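Local atomic coordinates of GTP cyclohydrolase 1 type 2 homolog (PDB entry 1NMP), a protein that probably binds two metal ions and protects cells from radiation damage, perhaps by helping to degrade radiation-damaged nucleotides. Residues E33-I38 with T234-T239. Sequence-based numbering, arbitrary orientation.
Sequences ETVQKI and TDLDVT
Ile38, at the start of strand 37-41, and Leu236, just ahead of strand 237-240, make the main apolar touch of this parallel pair. CD1 of Ile38 meets CD2 of Leu236 at 3.3 Å, tighter than usual for two methyls. With Ile38 CG1 anti to the carbonyl carbon (chi1 -69°) and a turn at chi2 (61°), CD1 is folded back beside the backbone N, toward Leu236. Leu236 CD2 sits over the notch where Ile38 CD1 and Val35 CG1 come together, 4.0 Å from Val35 CG1. Two residues beyond Leu236, Val238 lies alongside Ile38, pointing the same way, with Ile38 CB against Val238 CG2 at 3.8 Å.

Three backbone bonds zip the edges together. Asp237 N reaches Gln36 O at 2.9 Å and is nearly straight at 171°; Asp237 O then accepts from Ile38 N, and Ile38 O from Thr239 N. The Val238 CA-H also leans on Ile38 O, CA to O 3.2 Å. On the other face Lys37 and Asp237 run side by side, but the lysine ammonium is bonded to Leu55 O.

An ST turn, Leu236 N to Thr234 OG1 (3.1 Å), leads from helix 220-233 into strand 237-240, the outermost of its sheet within this chain. Leu236 also touches Leu6 of helix 3-13, Val238 rests on Ser227 and Leu230 of helix 220-233, and Ile38 meets Ile61 of strand 59-62, next along the sheet.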
loop_
_atom_site.group_PDB
_atom_site.type_symbol
_atom_site.label_atom_id
_atom_site.label_comp_id
_atom_site.label_asym_id
_atom_site.label_seq_id
_atom_site.Cartn_x
_atom_site.Cartn_y
_atom_site.Cartn_z
ATOM N N GLU A 33 -42.912 -4.515 -34.390
ATOM C CA GLU A 33 -43.957 -3.500 -34.382
ATOM C C GLU A 33 -44.633 -3.222 -33.038
ATOM O O GLU A 33 -44.890 -2.045 -32.694
ATOM C CB GLU A 33 -45.044 -3.894 -35.342
ATOM C CG GLU A 33 -45.808 -2.676 -35.673
ATOM C CD GLU A 33 -47.064 -2.987 -36.362
ATOM O OE1 GLU A 33 -47.948 -3.652 -35.681
ATOM O OE2 GLU A 33 -47.123 -2.554 -37.577
ATOM N N THR A 34 -45.013 -4.302 -32.360
ATOM C CA THR A 34 -45.664 -4.207 -31.107
ATOM C C THR A 34 -44.694 -4.085 -29.947
ATOM O O THR A 34 -43.837 -4.957 -29.742
ATOM C CB THR A 34 -46.506 -5.390 -30.874
ATOM O OG1 THR A 34 -47.298 -5.646 -32.049
ATOM C CG2 THR A 34 -47.403 -5.106 -29.668
ATOM N N VAL A 35 -44.822 -2.987 -29.206
ATOM C CA VAL A 35 -43.967 -2.703 -28.083
ATOM C C VAL A 35 -44.766 -2.783 -26.787
ATOM O O VAL A 35 -45.842 -2.178 -26.694
ATOM C CB VAL A 35 -43.385 -1.304 -28.218
ATOM C CG1 VAL A 35 -42.589 -1.007 -26.969
ATOM C CG2 VAL A 35 -42.422 -1.234 -29.411
ATOM N N GLN A 36 -44.256 -3.532 -25.814
ATOM C CA GLN A 36 -44.913 -3.681 -24.534
ATOM C C GLN A 36 -43.892 -3.590 -23.334
ATOM O O GLN A 36 -44.146 -2.896 -22.325
ATOM C CB GLN A 36 -45.692 -5.018 -24.512
ATOM C CG GLN A 36 -46.292 -5.304 -23.191
ATOM C CD GLN A 36 -47.163 -4.141 -22.678
ATOM O OE1 GLN A 36 -47.229 -3.916 -21.456
ATOM N NE2 GLN A 36 -47.843 -3.414 -23.584
ATOM N N LYS A 37 -42.745 -4.267 -23.413
ATOM C CA LYS A 37 -41.779 -4.144 -22.331
ATOM C C LYS A 37 -40.604 -3.287 -22.827
ATOM O O LYS A 37 -39.923 -3.625 -23.800
ATOM C CB LYS A 37 -41.285 -5.516 -21.886
ATOM C CG LYS A 37 -40.256 -5.461 -20.766
ATOM C CD LYS A 37 -39.721 -6.915 -20.435
ATOM C CE LYS A 37 -39.986 -7.333 -18.970
ATOM N NZ LYS A 37 -39.641 -8.777 -18.663
ATOM N N ILE A 38 -40.378 -2.174 -22.123
ATOM C CA ILE A 38 -39.357 -1.157 -22.417
ATOM C C ILE A 38 -38.273 -1.068 -21.347
ATOM O O ILE A 38 -38.618 -1.076 -20.130
ATOM C CB ILE A 38 -39.960 0.282 -22.474
ATOM C CG1 ILE A 38 -40.882 0.513 -23.691
ATOM C CG2 ILE A 38 -38.794 1.260 -22.726
ATOM C CD1 ILE A 38 -42.096 -0.362 -23.766
ATOM N N THR A 234 -49.399 5.198 -19.670
ATOM C CA THR A 234 -49.631 4.175 -20.690
ATOM C C THR A 234 -49.647 2.856 -19.926
ATOM O O THR A 234 -49.434 2.846 -18.701
ATOM C CB THR A 234 -48.430 4.058 -21.705
ATOM O OG1 THR A 234 -47.287 3.581 -20.952
ATOM C CG2 THR A 234 -48.106 5.373 -22.410
ATOM N N ASP A 235 -49.842 1.749 -20.646
ATOM C CA ASP A 235 -49.872 0.395 -20.017
ATOM C C ASP A 235 -48.534 -0.284 -20.240
ATOM O O ASP A 235 -48.354 -1.474 -19.917
ATOM C CB ASP A 235 -50.966 -0.461 -20.653
ATOM C CG ASP A 235 -52.309 0.238 -20.606
ATOM O OD1 ASP A 235 -52.664 0.716 -19.496
ATOM O OD2 ASP A 235 -52.999 0.321 -21.657
ATOM N N LEU A 236 -47.605 0.485 -20.809
ATOM C CA LEU A 236 -46.262 -0.031 -21.071
ATOM C C LEU A 236 -45.550 -0.401 -19.753
ATOM O O LEU A 236 -45.783 0.205 -18.711
ATOM C CB LEU A 236 -45.458 1.014 -21.883
ATOM C CG LEU A 236 -45.845 1.352 -23.363
ATOM C CD1 LEU A 236 -45.294 2.746 -23.757
ATOM C CD2 LEU A 236 -45.266 0.292 -24.318
ATOM N N ASP A 237 -44.701 -1.436 -19.826
ATOM C CA ASP A 237 -43.910 -1.951 -18.713
ATOM C C ASP A 237 -42.488 -1.412 -18.903
ATOM O O ASP A 237 -41.664 -2.067 -19.531
ATOM C CB ASP A 237 -43.878 -3.489 -18.734
ATOM C CG ASP A 237 -42.700 -4.041 -17.932
ATOM O OD1 ASP A 237 -42.739 -3.963 -16.671
ATOM O OD2 ASP A 237 -41.694 -4.520 -18.567
ATOM N N VAL A 238 -42.203 -0.231 -18.334
ATOM C CA VAL A 238 -40.908 0.449 -18.453
ATOM C C VAL A 238 -40.002 0.324 -17.191
ATOM O O VAL A 238 -40.387 0.637 -16.067
ATOM C CB VAL A 238 -41.187 1.945 -18.778
ATOM C CG1 VAL A 238 -39.887 2.714 -19.068
ATOM C CG2 VAL A 238 -42.174 2.037 -19.982
ATOM N N THR A 239 -38.764 -0.117 -17.396
ATOM C CA THR A 239 -37.792 -0.300 -16.316
ATOM C C THR A 239 -36.554 0.586 -16.665
ATOM O O THR A 239 -35.866 0.402 -17.696
ATOM C CB THR A 239 -37.352 -1.777 -16.305
ATOM O OG1 THR A 239 -38.518 -2.591 -16.181
ATOM C CG2 THR A 239 -36.390 -2.076 -15.190
#